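Local coordinates for protein ATP:cob(I)alamin adenosyltransferase, putative (Burkholderia thailandensis, PDB 2ZHZ) that probably transfers the adenosyl group of ATP to cobalamin, making adenosylcobalamin as a homotrimer of the PduO-type adenosyltransferase family, at residues I33-D38 with E132-A137; I84-L89 with P148-N153. All coordinates share one frame; numbering follows the deposited sequence.

Interaction 1 (I33-D38 with E132-A137); sequences IAAIGD and ERSIVA. With ATP (adenosine-5'-triphosphate), chain H; ATP (adenosine-5'-triphosphate), chain G.
Ser-134 holds OG between its backbone N and carbonyl carbon (chi1 56°), while Asp-38 sets CG beside its own backbone N (chi1 -74°), and the two side chains meet between the helices. Ser-134 OG stands 2.8 Å from Asp-38 OD2, but Ala-131 O is a second acceptor for the one hydroxyl proton. Beside this polar pair the packing is small: Ser-134 OG rests 3.6 Å from Ala-35 CA, and Ala-35 CB reaches Ile-135 CG1 at 4.2 Å. The other carboxylate oxygen of Asp-38, OD1, forms a salt bridge with Arg-130. Arg-133 NH1 donates to N1 of the chain H ATP (2.8 Å), and Glu-132 OE1 accepts from N6 of the same adenine (3.0 Å), so N1 and N6, on the Watson-Crick edge of the adenine, are both bonded. Ile-33 CG2 packs against C2 of the chain G ATP at 3.5 Å. The axes of 33-38, on helix 31-50, and 132-137, on helix 116-141, pass 8.4 Å apart and run nearly antiparallel, at 157°. Helix 56-77 packs on Ala-35 through Leu-76, and helix 147-169 on Ile-135 through Val-152, placing the pair within the helix bundle.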
loop_
_atom_site.group_PDB
_atom_site.type_symbol
_atom_site.label_atom_id
_atom_site.label_comp_id
_atom_site.label_asym_id
_atom_site.label_seq_id
_atom_site.Cartn_x
_atom_site.Cartn_y
_atom_site.Cartn_z
ATOM N N ILE B 33 -2.238 -16.678 0.108
ATOM C CA ILE B 33 -2.493 -15.775 -1.006
ATOM C C ILE B 33 -2.294 -14.329 -0.555
ATOM O O ILE B 33 -1.838 -13.489 -1.326
ATOM C CB ILE B 33 -3.931 -15.966 -1.558
ATOM C CG1 ILE B 33 -4.100 -17.409 -2.047
ATOM C CG2 ILE B 33 -4.193 -15.000 -2.702
ATOM C CD1 ILE B 33 -3.063 -17.837 -3.081
ATOM N N ALA B 34 -2.634 -14.048 0.697
ATOM C CA ALA B 34 -2.461 -12.710 1.247
ATOM C C ALA B 34 -0.973 -12.356 1.324
ATOM O O ALA B 34 -0.575 -11.240 0.988
ATOM C CB ALA B 34 -3.090 -12.625 2.635
ATOM N N ALA B 35 -0.151 -13.302 1.774
ATOM C CA ALA B 35 1.284 -13.048 1.877
ATOM C C ALA B 35 1.873 -12.831 0.483
ATOM O O ALA B 35 2.659 -11.909 0.270
ATOM C CB ALA B 35 1.978 -14.218 2.575
ATOM N N ILE B 36 1.490 -13.676 -0.469
ATOM C CA ILE B 36 1.975 -13.525 -1.839
ATOM C C ILE B 36 1.597 -12.130 -2.333
ATOM O O ILE B 36 2.388 -11.456 -2.994
ATOM C CB ILE B 36 1.339 -14.565 -2.784
ATOM C CG1 ILE B 36 1.889 -15.958 -2.476
ATOM C CG2 ILE B 36 1.602 -14.182 -4.237
ATOM C CD1 ILE B 36 1.079 -17.087 -3.089
ATOM N N GLY B 37 0.383 -11.701 -1.997
ATOM C CA GLY B 37 -0.087 -10.393 -2.425
ATOM C C GLY B 37 0.713 -9.232 -1.863
ATOM O O GLY B 37 1.071 -8.305 -2.596
ATOM N N ASP B 38 0.986 -9.270 -0.563
ATOM C CA ASP B 38 1.749 -8.205 0.077
ATOM C C ASP B 38 3.170 -8.132 -0.472
ATOM O O ASP B 38 3.736 -7.050 -0.586
ATOM C CB ASP B 38 1.794 -8.396 1.590
ATOM C CG ASP B 38 0.477 -8.060 2.266
ATOM O OD1 ASP B 38 -0.328 -7.300 1.680
ATOM O OD2 ASP B 38 0.256 -8.548 3.395
ATOM N N GLU B 132 5.949 -8.696 6.012
ATOM C CA GLU B 132 6.555 -9.532 7.037
ATOM C C GLU B 132 5.475 -10.072 7.967
ATOM O O GLU B 132 5.495 -11.243 8.339
ATOM C CB GLU B 132 7.596 -8.752 7.853
ATOM C CG GLU B 132 8.207 -9.588 8.975
ATOM C CD GLU B 132 9.306 -8.869 9.734
ATOM O OE1 GLU B 132 9.292 -7.618 9.773
ATOM O OE2 GLU B 132 10.172 -9.559 10.315
ATOM N N ARG B 133 4.520 -9.223 8.338
ATOM C CA ARG B 133 3.444 -9.663 9.223
ATOM C C ARG B 133 2.594 -10.760 8.583
ATOM O O ARG B 133 2.239 -11.732 9.244
ATOM C CB ARG B 133 2.565 -8.475 9.639
ATOM C CG ARG B 133 3.333 -7.399 10.410
ATOM C CD ARG B 133 2.399 -6.405 11.101
ATOM N NE ARG B 133 1.562 -5.650 10.168
ATOM C CZ ARG B 133 1.956 -4.580 9.481
ATOM N NH1 ARG B 133 3.190 -4.112 9.605
ATOM N NH2 ARG B 133 1.098 -3.965 8.676
ATOM N N SER B 134 2.278 -10.621 7.298
ATOM C CA SER B 134 1.470 -11.634 6.625
ATOM C C SER B 134 2.253 -12.930 6.391
ATOM O O SER B 134 1.673 -14.015 6.359
ATOM C CB SER B 134 0.903 -11.085 5.304
ATOM O OG SER B 134 1.914 -10.608 4.440
ATOM N N ILE B 135 3.569 -12.821 6.243
ATOM C CA ILE B 135 4.407 -14.000 6.058
ATOM C C ILE B 135 4.497 -14.731 7.404
ATOM O O ILE B 135 4.470 -15.960 7.457
ATOM C CB ILE B 135 5.817 -13.604 5.564
ATOM C CG1 ILE B 135 5.736 -13.171 4.098
ATOM C CG2 ILE B 135 6.794 -14.774 5.739
ATOM C CD1 ILE B 135 7.010 -12.533 3.567
ATOM N N VAL B 136 4.595 -13.969 8.489
ATOM C CA VAL B 136 4.659 -14.553 9.825
ATOM C C VAL B 136 3.331 -15.243 10.147
ATOM O O VAL B 136 3.299 -16.298 10.784
ATOM C CB VAL B 136 4.949 -13.472 10.893
ATOM C CG1 VAL B 136 4.730 -14.036 12.291
ATOM C CG2 VAL B 136 6.378 -12.981 10.747
ATOM N N ALA B 137 2.234 -14.638 9.698
ATOM C CA ALA B 137 0.903 -15.193 9.928
ATOM C C ALA B 137 0.731 -16.497 9.156
ATOM O O ALA B 137 0.136 -17.450 9.652
ATOM C CB ALA B 137 -0.165 -14.185 9.503
HETATM P PG ATP H . 15.190 -6.860 14.233
HETATM O O1G ATP H . 15.017 -8.313 13.902
HETATM O O2G ATP H . 16.540 -6.546 14.809
HETATM O O3G ATP H . 14.925 -5.996 13.032
HETATM P PB ATP H . 12.513 -6.548 15.231
HETATM O O1B ATP H . 12.147 -7.056 13.867
HETATM O O2B ATP H . 11.951 -7.274 16.428
HETATM O O3B ATP H . 14.125 -6.459 15.385
HETATM P PA ATP H . 12.465 -3.766 14.348
HETATM O O1A ATP H . 12.305 -4.217 12.938
HETATM O O2A ATP H . 13.766 -3.144 14.792
HETATM O O3A ATP H . 12.093 -4.984 15.383
HETATM O "O5'" ATP H . 11.270 -2.730 14.636
HETATM C "C5'" ATP H . 11.292 -1.888 15.785
HETATM C "C4'" ATP H . 9.916 -1.837 16.439
HETATM O "O4'" ATP H . 8.838 -1.923 15.473
HETATM C "C3'" ATP H . 9.718 -2.955 17.459
HETATM O "O3'" ATP H . 9.650 -2.406 18.781
HETATM C "C2'" ATP H . 8.446 -3.675 17.031
HETATM O "O2'" ATP H . 7.472 -3.597 18.082
HETATM C "C1'" ATP H . 7.942 -2.996 15.770
HETATM N N9 ATP H . 7.912 -3.935 14.590
HETATM C C8 ATP H . 8.811 -4.914 14.298
HETATM N N7 ATP H . 8.493 -5.567 13.156
HETATM C C5 ATP H . 7.363 -5.012 12.685
HETATM C C6 ATP H . 6.470 -5.216 11.503
HETATM N N6 ATP H . 6.747 -6.172 10.589
HETATM N N1 ATP H . 5.365 -4.405 11.375
HETATM C C2 ATP H . 5.065 -3.428 12.290
HETATM N N3 ATP H . 5.842 -3.190 13.388
HETATM C C4 ATP H . 6.979 -3.933 13.634
HETATM P PG ATP G . -8.051 -15.507 -13.681
HETATM O O1G ATP G . -9.448 -15.509 -13.104
HETATM O O2G ATP G . -7.951 -16.112 -15.051
HETATM O O3G ATP G . -7.453 -14.115 -13.751
HETATM P PB ATP G . -6.839 -16.227 -11.086
HETATM O O1B ATP G . -7.606 -15.056 -10.555
HETATM O O2B ATP G . -7.080 -17.550 -10.391
HETATM O O3B ATP G . -7.097 -16.428 -12.704
HETATM P PA ATP G . -4.463 -14.640 -11.668
HETATM O O1A ATP G . -5.139 -13.378 -11.248
HETATM O O2A ATP G . -4.228 -14.917 -13.144
HETATM O O3A ATP G . -5.232 -15.938 -11.015
HETATM O "O5'" ATP G . -3.054 -14.650 -10.898
HETATM C "C5'" ATP G . -2.157 -15.737 -11.024
HETATM C "C4'" ATP G . -1.424 -16.001 -9.702
HETATM O "O4'" ATP G . -1.531 -14.903 -8.767
HETATM C "C3'" ATP G . -1.942 -17.256 -9.009
HETATM O "O3'" ATP G . -0.939 -18.284 -9.013
HETATM C "C2'" ATP G . -2.349 -16.830 -7.605
HETATM O "O2'" ATP G . -1.616 -17.572 -6.614
HETATM C "C1'" ATP G . -2.074 -15.332 -7.506
HETATM N N9 ATP G . -3.318 -14.543 -7.176
HETATM C C8 ATP G . -4.525 -14.633 -7.798
HETATM N N7 ATP G . -5.434 -13.786 -7.259
HETATM C C5 ATP G . -4.826 -13.121 -6.265
HETATM C C6 ATP G . -5.210 -12.066 -5.269
HETATM N N6 ATP G . -6.472 -11.552 -5.246
HETATM N N1 ATP G . -4.248 -11.634 -4.378
HETATM C C2 ATP G . -2.976 -12.135 -4.381
HETATM N N3 ATP G . -2.561 -13.096 -5.261
HETATM C C4 ATP G . -3.422 -13.621 -6.207
#

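Interaction 2 (I84-L89 with P148-N153); sequences ITDAHL and PRRYVN. With ATP (adenosine-5'-triphosphate), chain H.
Leu-89 lays CD1 on one face of the Arg-150 guanidinium, 3.6 Å above its plane and offset toward the rim, with NH1 the nearest guanidinium atom to CD1 at 3.7 Å. The His-88 ring has Ile-84 CD1 over the centre of one face and Thr-85 CA in plane at its edge. His-88 CB meets Tyr-151 CD1 at 4.0 Å. Tyr-151, whose CG lies anti to its backbone N (chi1 -177°), also touches Ile-84 CG2 with CD1 at 4.2 Å, the two side chains crossing at about a right angle. The other Leu-89 branch, CD2, presses on the helix backbone itself, 3.4 Å from Tyr-151 CA, a tight fit. The polar ends find their partners outside the two segments. Asp-86 OD1 and Arg-150 NH1 are 4.4 Å apart, too far for a salt bridge, yet both hydrogen-bond to Ser-6 OG of the second subunit, and Arg-150 NH2 to Ile-8 O of that subunit. Tyr-151 OH is tied to Asp-68 of helix 56-77. Thr-85 is the N-cap residue of helix 86-101, its OG1 accepting a weak bond from Ala-87 N. A capped helix start thus packs on helix 147-169 in the helical bundle of a PduO-type adenosyltransferase, on a segment that also supplies Asn-153 to the ATP and magnesium site.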
loop_
_atom_site.group_PDB
_atom_site.type_symbol
_atom_site.label_atom_id
_atom_site.label_comp_id
_atom_site.label_asym_id
_atom_site.label_seq_id
_atom_site.Cartn_x
_atom_site.Cartn_y
_atom_site.Cartn_z
ATOM N N ILE B 84 14.652 -18.774 -1.531
ATOM C CA ILE B 84 15.443 -17.838 -0.734
ATOM C C ILE B 84 16.449 -18.610 0.113
ATOM O O ILE B 84 16.072 -19.465 0.908
ATOM C CB ILE B 84 14.536 -16.992 0.184
ATOM C CG1 ILE B 84 13.457 -16.303 -0.656
ATOM C CG2 ILE B 84 15.364 -15.963 0.940
ATOM C CD1 ILE B 84 13.996 -15.474 -1.804
ATOM N N THR B 85 17.729 -18.290 -0.059
ATOM C CA THR B 85 18.811 -18.965 0.656
ATOM C C THR B 85 19.655 -18.016 1.508
ATOM O O THR B 85 19.396 -16.815 1.565
ATOM C CB THR B 85 19.758 -19.644 -0.336
ATOM O OG1 THR B 85 20.424 -18.641 -1.114
ATOM C CG2 THR B 85 18.982 -20.558 -1.279
ATOM N N ASP B 86 20.675 -18.564 2.165
ATOM C CA ASP B 86 21.560 -17.747 2.988
ATOM C C ASP B 86 22.231 -16.700 2.113
ATOM O O ASP B 86 22.543 -15.602 2.570
ATOM C CB ASP B 86 22.636 -18.603 3.662
ATOM C CG ASP B 86 22.108 -19.384 4.846
ATOM O OD1 ASP B 86 21.018 -19.044 5.351
ATOM O OD2 ASP B 86 22.793 -20.333 5.284
ATOM N N ALA B 87 22.449 -17.048 0.851
ATOM C CA ALA B 87 23.080 -16.136 -0.092
ATOM C C ALA B 87 22.267 -14.848 -0.193
ATOM O O ALA B 87 22.821 -13.749 -0.236
ATOM C CB ALA B 87 23.184 -16.796 -1.460
ATOM N N HIS B 88 20.947 -14.994 -0.241
ATOM C CA HIS B 88 20.051 -13.846 -0.332
ATOM C C HIS B 88 20.153 -12.991 0.927
ATOM O O HIS B 88 20.249 -11.771 0.851
ATOM C CB HIS B 88 18.605 -14.316 -0.514
ATOM C CG HIS B 88 18.349 -14.980 -1.829
ATOM N ND1 HIS B 88 18.181 -14.272 -2.999
ATOM C CD2 HIS B 88 18.246 -16.287 -2.164
ATOM C CE1 HIS B 88 17.985 -15.114 -3.997
ATOM N NE2 HIS B 88 18.020 -16.343 -3.516
ATOM N N LEU B 89 20.132 -13.643 2.083
ATOM C CA LEU B 89 20.224 -12.944 3.355
ATOM C C LEU B 89 21.592 -12.288 3.531
ATOM O O LEU B 89 21.701 -11.196 4.095
ATOM C CB LEU B 89 19.973 -13.918 4.509
ATOM C CG LEU B 89 18.638 -14.666 4.484
ATOM C CD1 LEU B 89 18.566 -15.604 5.679
ATOM C CD2 LEU B 89 17.483 -13.670 4.511
ATOM N N PRO B 148 12.174 -16.672 4.125
ATOM C CA PRO B 148 11.312 -15.574 3.661
ATOM C C PRO B 148 11.142 -14.489 4.724
ATOM O O PRO B 148 11.278 -13.299 4.449
ATOM C CB PRO B 148 9.998 -16.284 3.346
ATOM C CG PRO B 148 10.467 -17.639 2.881
ATOM C CD PRO B 148 11.525 -17.978 3.900
ATOM N N ARG B 149 10.844 -14.937 5.937
ATOM C CA ARG B 149 10.648 -14.089 7.106
ATOM C C ARG B 149 11.928 -13.302 7.411
ATOM O O ARG B 149 11.904 -12.083 7.636
ATOM C CB ARG B 149 10.294 -15.010 8.275
ATOM C CG ARG B 149 9.934 -14.368 9.571
ATOM C CD ARG B 149 9.458 -15.439 10.547
ATOM N NE ARG B 149 10.525 -16.341 10.983
ATOM C CZ ARG B 149 10.395 -17.663 11.081
ATOM N NH1 ARG B 149 9.246 -18.245 10.768
ATOM N NH2 ARG B 149 11.404 -18.404 11.515
ATOM N N ARG B 150 13.051 -14.009 7.421
ATOM C CA ARG B 150 14.335 -13.382 7.708
ATOM C C ARG B 150 14.728 -12.398 6.622
ATOM O O ARG B 150 15.383 -11.389 6.896
ATOM C CB ARG B 150 15.421 -14.448 7.852
ATOM C CG ARG B 150 15.137 -15.465 8.942
ATOM C CD ARG B 150 16.276 -16.468 9.054
ATOM N NE ARG B 150 17.471 -15.872 9.650
ATOM C CZ ARG B 150 18.693 -16.386 9.549
ATOM N NH1 ARG B 150 18.890 -17.507 8.864
ATOM N NH2 ARG B 150 19.717 -15.785 10.138
ATOM N N TYR B 151 14.321 -12.686 5.388
ATOM C CA TYR B 151 14.646 -11.818 4.267
ATOM C C TYR B 151 13.941 -10.462 4.366
ATOM O O TYR B 151 14.585 -9.418 4.275
ATOM C CB TYR B 151 14.272 -12.485 2.942
ATOM C CG TYR B 151 14.649 -11.655 1.738
ATOM C CD1 TYR B 151 15.873 -11.843 1.089
ATOM C CD2 TYR B 151 13.805 -10.646 1.275
ATOM C CE1 TYR B 151 16.244 -11.042 0.010
ATOM C CE2 TYR B 151 14.166 -9.843 0.205
ATOM C CZ TYR B 151 15.385 -10.039 -0.421
ATOM O OH TYR B 151 15.750 -9.212 -1.452
ATOM N N VAL B 152 12.623 -10.473 4.545
ATOM C CA VAL B 152 11.893 -9.214 4.640
ATOM C C VAL B 152 12.240 -8.456 5.918
ATOM O O VAL B 152 12.112 -7.232 5.977
ATOM C CB VAL B 152 10.359 -9.428 4.546
ATOM C CG1 VAL B 152 9.991 -9.863 3.134
ATOM C CG2 VAL B 152 9.905 -10.462 5.557
ATOM N N ASN B 153 12.684 -9.181 6.941
ATOM C CA ASN B 153 13.073 -8.549 8.198
ATOM C C ASN B 153 14.254 -7.621 7.885
ATOM O O ASN B 153 14.283 -6.457 8.290
ATOM C CB ASN B 153 13.504 -9.613 9.217
ATOM C CG ASN B 153 13.648 -9.054 10.621
ATOM O OD1 ASN B 153 14.322 -9.632 11.478
ATOM N ND2 ASN B 153 13.003 -7.934 10.865
HETATM P PG ATP H . 15.190 -6.860 14.233
HETATM O O1G ATP H . 15.017 -8.313 13.902
HETATM O O2G ATP H . 16.540 -6.546 14.809
HETATM O O3G ATP H . 14.925 -5.996 13.032
HETATM P PB ATP H . 12.513 -6.548 15.231
HETATM O O1B ATP H . 12.147 -7.056 13.867
HETATM O O2B ATP H . 11.951 -7.274 16.428
HETATM O O3B ATP H . 14.125 -6.459 15.385
HETATM P PA ATP H . 12.465 -3.766 14.348
HETATM O O1A ATP H . 12.305 -4.217 12.938
HETATM O O2A ATP H . 13.766 -3.144 14.792
HETATM O O3A ATP H . 12.093 -4.984 15.383
HETATM O "O5'" ATP H . 11.270 -2.730 14.636
HETATM C "C5'" ATP H . 11.292 -1.888 15.785
HETATM C "C4'" ATP H . 9.916 -1.837 16.439
HETATM O "O4'" ATP H . 8.838 -1.923 15.473
HETATM C "C3'" ATP H . 9.718 -2.955 17.459
HETATM O "O3'" ATP H . 9.650 -2.406 18.781
HETATM C "C2'" ATP H . 8.446 -3.675 17.031
HETATM O "O2'" ATP H . 7.472 -3.597 18.082
HETATM C "C1'" ATP H . 7.942 -2.996 15.770
HETATM N N9 ATP H . 7.912 -3.935 14.590
HETATM C C8 ATP H . 8.811 -4.914 14.298
HETATM N N7 ATP H . 8.493 -5.567 13.156
HETATM C C5 ATP H . 7.363 -5.012 12.685
HETATM C C6 ATP H . 6.470 -5.216 11.503
HETATM N N6 ATP H . 6.747 -6.172 10.589
HETATM N N1 ATP H . 5.365 -4.405 11.375
HETATM C C2 ATP H . 5.065 -3.428 12.290
HETATM N N3 ATP H . 5.842 -3.190 13.388
HETATM C C4 ATP H . 6.979 -3.933 13.634
#

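In the fold
Both contacts are buried helix packing inside one bundle, their centres about 15 Å apart, and their segments alternate along the chain. Helices 116-141 and 147-169, consecutive in sequence, join them directly: Glu-132 CB meets Val-152 CG2 at 3.7 Å, and Val-136 packs on Arg-149. Helix 56-77 touches both. Interaction 1 buries about half the area of interaction 2 and centres on a hydroxyl and a carboxylate between two nucleotide sites. Interaction 2 is mainly aliphatic and aromatic, with its charged groups turned to the second subunit. Both border the chain H ATP: 132-137 at the adenine, 148-153 at the triphosphate, while that second subunit contributes Lys-28 and Thr-18.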